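Long-range contact in caspase-3 (Porites astreoides, PDB 6WI4), which is probably a cysteine protease of apoptosis that cleaves proteins after aspartate: residues A145-Y151 / S217-R223. Numbering follows the deposited sequence.
Sequences ADFVYAY and SVVSMLR
The antiparallel edge of the caspase central sheet is formed here: strand 217-220, outermost in this chain, pairs with 147-151, itself parallel to strand 123-128. The strand axes approach to 4.7 Å at 170°. Tyr149-Val219 and Tyr151-Ser217 are hydrogen-bonded pairs: Tyr149 N to Val219 O, Val219 N to Tyr149 O and Tyr151 N to Ser217 O each span 2.8 Å, Ser217 N to Tyr151 O 3.1 Å. Of the non-hydrogen-bonded pairs, Ala150-Val218 lies between them and Val148-Ser220 beside them, CA-CA 4.6 and 4.4 Å. Past the regular ladder, Met221 N donates a hydrogen bond to Phe147 O (2.8 Å) and Asp146 N, at positive phi (74°), one to Met221 O (2.9 Å). An ST turn follows in 217-223: Leu222 N donates to Ser220 OG (3.1 Å).

On the face of Val148, CG2 meets CG2 of Val218 (3.6 Å) and CB meets CG of Leu222 (3.8 Å); helix 186-197 covers this side with Ile186, Leu187 and Leu190. On the other face, Val219 (chi1 t) packs against the rings of its pair partner Tyr149 and of the diagonal Tyr151 (both chi1 m): Tyr149 CD1 lies 4.0 Å from Val219 CB, Tyr151 CE2 3.9 Å from Val219 CG2. SD of Met221 makes an edge-on Met-aromatic contact, 5.1 Å from the Tyr149 centroid. At the far end, Arg223 NE forms a salt bridge with Asp146 OD1 (2.7 Å), which is also hydrogen-bonded to Tyr4 OH, and Arg223 NH1 donates to Asp146 OD2 (3.1 Å). Helix-covered parallel strands ending in such an antiparallel edge strand characterise the caspase fold.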
ATOM      1  N   ALA A 145      -5.895 -15.824   6.590  1.00 12.68           N
ATOM      2  CA  ALA A 145      -6.360 -14.876   7.592  1.00 10.76           C
ATOM      3  C   ALA A 145      -5.298 -13.822   7.919  1.00 11.88           C
ATOM      4  O   ALA A 145      -4.095 -14.007   7.704  1.00 12.37           O
ATOM      5  CB  ALA A 145      -6.771 -15.598   8.879  1.00 13.11           C
ATOM      6  N   ASP A 146      -5.777 -12.692   8.447  1.00 11.88           N
ATOM      7  CA  ASP A 146      -4.964 -11.629   9.036  1.00 10.03           C
ATOM      8  C   ASP A 146      -4.223 -10.803   7.991  1.00 12.01           C
ATOM      9  O   ASP A 146      -3.326 -10.031   8.339  1.00 12.90           O
ATOM     10  CB  ASP A 146      -3.979 -12.176  10.084  1.00 10.94           C
ATOM     11  CG  ASP A 146      -4.659 -13.060  11.109  1.00 12.94           C
ATOM     12  OD1 ASP A 146      -5.695 -12.635  11.668  1.00 13.74           O
ATOM     13  OD2 ASP A 146      -4.168 -14.180  11.344  1.00 15.98           O
ATOM     14  N   PHE A 147      -4.611 -10.908   6.727  1.00  9.67           N
ATOM     15  CA  PHE A 147      -4.206  -9.963   5.696  1.00  9.23           C
ATOM     16  C   PHE A 147      -5.169  -8.784   5.656  1.00 11.40           C
ATOM     17  O   PHE A 147      -6.374  -8.934   5.873  1.00  9.84           O
ATOM     18  CB  PHE A 147      -4.200 -10.606   4.309  1.00 10.62           C
ATOM     19  CG  PHE A 147      -3.069 -11.564   4.057  1.00 10.88           C
ATOM     20  CD1 PHE A 147      -3.182 -12.896   4.407  1.00 12.42           C
ATOM     21  CD2 PHE A 147      -1.914 -11.128   3.429  1.00 12.66           C
ATOM     22  CE1 PHE A 147      -2.165 -13.780   4.152  1.00 14.80           C
ATOM     23  CE2 PHE A 147      -0.889 -12.003   3.169  1.00 14.92           C
ATOM     24  CZ  PHE A 147      -1.007 -13.331   3.532  1.00 18.37           C
ATOM     25  N   VAL A 148      -4.633  -7.610   5.335  1.00  9.25           N
ATOM     26  CA  VAL A 148      -5.458  -6.459   4.986  1.00  8.03           C
ATOM     27  C   VAL A 148      -4.789  -5.763   3.811  1.00  8.44           C
ATOM     28  O   VAL A 148      -3.569  -5.571   3.809  1.00  9.52           O
ATOM     29  CB  VAL A 148      -5.687  -5.507   6.182  1.00  8.16           C
ATOM     30  CG1 VAL A 148      -4.374  -5.005   6.793  1.00  8.69           C
ATOM     31  CG2 VAL A 148      -6.581  -4.360   5.768  1.00  9.44           C
ATOM     32  N   TYR A 149      -5.573  -5.450   2.781  1.00  8.92           N
ATOM     33  CA  TYR A 149      -5.054  -4.896   1.536  1.00  9.17           C
ATOM     34  C   TYR A 149      -5.690  -3.530   1.356  1.00  9.99           C
ATOM     35  O   TYR A 149      -6.903  -3.429   1.126  1.00  9.55           O
ATOM     36  CB  TYR A 149      -5.351  -5.809   0.345  1.00  9.88           C
ATOM     37  CG  TYR A 149      -5.005  -7.275   0.547  1.00  9.86           C
ATOM     38  CD1 TYR A 149      -5.939  -8.156   1.065  1.00 10.18           C
ATOM     39  CD2 TYR A 149      -3.752  -7.776   0.203  1.00 12.28           C
ATOM     40  CE1 TYR A 149      -5.645  -9.508   1.236  1.00 14.01           C
ATOM     41  CE2 TYR A 149      -3.453  -9.124   0.387  1.00 15.58           C
ATOM     42  CZ  TYR A 149      -4.403  -9.980   0.892  1.00 16.18           C
ATOM     43  OH  TYR A 149      -4.128 -11.326   1.066  1.00 17.71           O
ATOM     44  N   ALA A 150      -4.884  -2.481   1.500  1.00  8.99           N
ATOM     45  CA  ALA A 150      -5.362  -1.108   1.421  1.00  6.15           C
ATOM     46  C   ALA A 150      -5.055  -0.580   0.026  1.00  7.25           C
ATOM     47  O   ALA A 150      -3.899  -0.294  -0.298  1.00  9.40           O
ATOM     48  CB  ALA A 150      -4.714  -0.251   2.503  1.00  9.20           C
ATOM     49  N   TYR A 151      -6.089  -0.459  -0.799  1.00  8.38           N
ATOM     50  CA  TYR A 151      -5.963  -0.058  -2.196  1.00  7.10           C
ATOM     51  C   TYR A 151      -6.288   1.420  -2.373  1.00  8.47           C
ATOM     52  O   TYR A 151      -7.254   1.920  -1.797  1.00  9.17           O
ATOM     53  CB  TYR A 151      -6.936  -0.864  -3.054  1.00  7.03           C
ATOM     54  CG  TYR A 151      -6.525  -2.278  -3.354  1.00  9.02           C
ATOM     55  CD1 TYR A 151      -5.736  -2.568  -4.461  1.00 11.14           C
ATOM     56  CD2 TYR A 151      -6.975  -3.327  -2.570  1.00  9.05           C
ATOM     57  CE1 TYR A 151      -5.398  -3.870  -4.777  1.00 14.00           C
ATOM     58  CE2 TYR A 151      -6.636  -4.640  -2.872  1.00 10.80           C
ATOM     59  CZ  TYR A 151      -5.845  -4.898  -3.977  1.00 13.83           C
ATOM     60  OH  TYR A 151      -5.498  -6.192  -4.297  1.00 18.46           O
ATOM     61  N   SER A 217     -10.315   1.763  -1.353  1.00  8.41           N
ATOM     62  CA  SER A 217     -11.006   0.555  -0.924  1.00  8.35           C
ATOM     63  C   SER A 217     -10.083  -0.295  -0.070  1.00  8.86           C
ATOM     64  O   SER A 217      -8.874  -0.342  -0.304  1.00 11.38           O
ATOM     65  CB  SER A 217     -11.519  -0.250  -2.127  1.00 10.32           C
ATOM     66  OG  SER A 217     -10.470  -0.640  -2.994  1.00 13.35           O
ATOM     67  N   VAL A 218     -10.647  -0.961   0.931  1.00  7.88           N
ATOM     68  CA  VAL A 218      -9.871  -1.851   1.780  1.00  8.93           C
ATOM     69  C   VAL A 218     -10.468  -3.244   1.679  1.00  9.56           C
ATOM     70  O   VAL A 218     -11.694  -3.404   1.729  1.00  9.87           O
ATOM     71  CB  VAL A 218      -9.810  -1.354   3.240  1.00 12.83           C
ATOM     72  CG1 VAL A 218     -11.183  -1.118   3.851  1.00 15.85           C
ATOM     73  CG2 VAL A 218      -9.020  -2.336   4.091  1.00 13.35           C
ATOM     74  N   VAL A 219      -9.606  -4.244   1.499  1.00  7.24           N
ATOM     75  CA  VAL A 219     -10.004  -5.648   1.510  1.00  8.33           C
ATOM     76  C   VAL A 219      -9.449  -6.235   2.798  1.00  8.67           C
ATOM     77  O   VAL A 219      -8.225  -6.316   2.969  1.00  9.62           O
ATOM     78  CB  VAL A 219      -9.469  -6.414   0.291  1.00  8.56           C
ATOM     79  CG1 VAL A 219      -9.923  -7.870   0.356  1.00 10.62           C
ATOM     80  CG2 VAL A 219      -9.929  -5.764  -1.030  1.00 10.92           C
ATOM     81  N   SER A 220     -10.321  -6.656   3.714  1.00  6.33           N
ATOM     82  CA  SER A 220      -9.863  -7.075   5.034  1.00  7.34           C
ATOM     83  C   SER A 220     -10.169  -8.544   5.275  1.00  8.74           C
ATOM     84  O   SER A 220     -11.325  -8.968   5.183  1.00  8.54           O
ATOM     85  CB  SER A 220     -10.503  -6.240   6.138  1.00  9.52           C
ATOM     86  OG  SER A 220     -10.110  -6.774   7.397  1.00  9.93           O
ATOM     87  N   MET A 221      -9.126  -9.312   5.576  1.00  7.70           N
ATOM     88  CA  MET A 221      -9.254 -10.631   6.179  1.00  8.99           C
ATOM     89  C   MET A 221      -8.812 -10.605   7.641  1.00  7.86           C
ATOM     90  O   MET A 221      -8.460 -11.647   8.204  1.00 10.03           O
ATOM     91  CB  MET A 221      -8.446 -11.666   5.387  1.00 11.21           C
ATOM     92  CG  MET A 221      -9.056 -12.014   4.024  1.00  8.98           C
ATOM     93  SD  MET A 221      -8.916 -10.653   2.838  1.00 11.29           S
ATOM     94  CE  MET A 221      -8.951 -11.551   1.284  1.00 13.30           C
ATOM     95  N   LEU A 222      -8.852  -9.434   8.273  1.00  7.98           N
ATOM     96  CA  LEU A 222      -8.482  -9.341   9.682  1.00  8.79           C
ATOM     97  C   LEU A 222      -9.524 -10.023  10.568  1.00 10.94           C
ATOM     98  O   LEU A 222     -10.718 -10.057  10.257  1.00 11.11           O
ATOM     99  CB  LEU A 222      -8.324  -7.880  10.090  1.00  9.41           C
ATOM    100  CG  LEU A 222      -7.273  -7.072   9.319  1.00  8.06           C
ATOM    101  CD1 LEU A 222      -7.265  -5.648   9.850  1.00 11.47           C
ATOM    102  CD2 LEU A 222      -5.895  -7.699   9.434  1.00  9.11           C
ATOM    103  N   ARG A 223      -9.043 -10.594  11.673  1.00 10.64           N
ATOM    104  CA  ARG A 223      -9.880 -11.256  12.672  1.00  9.35           C
ATOM    105  C   ARG A 223      -9.942 -10.500  13.988  1.00 11.00           C
ATOM    106  O   ARG A 223     -10.700 -10.903  14.886  1.00 13.15           O
ATOM    107  CB  ARG A 223      -9.347 -12.667  12.949  1.00 12.37           C
ATOM    108  CG  ARG A 223      -9.326 -13.595  11.768  1.00 10.77           C
ATOM    109  CD  ARG A 223      -8.644 -14.913  12.175  1.00 15.01           C
ATOM    110  NE  ARG A 223      -7.279 -14.666  12.617  1.00 15.04           N
ATOM    111  CZ  ARG A 223      -6.796 -14.905  13.834  1.00 18.17           C
ATOM    112  NH1 ARG A 223      -5.530 -14.602  14.096  1.00 20.58           N
ATOM    113  NH2 ARG A 223      -7.552 -15.434  14.790  1.00 19.08           N
TER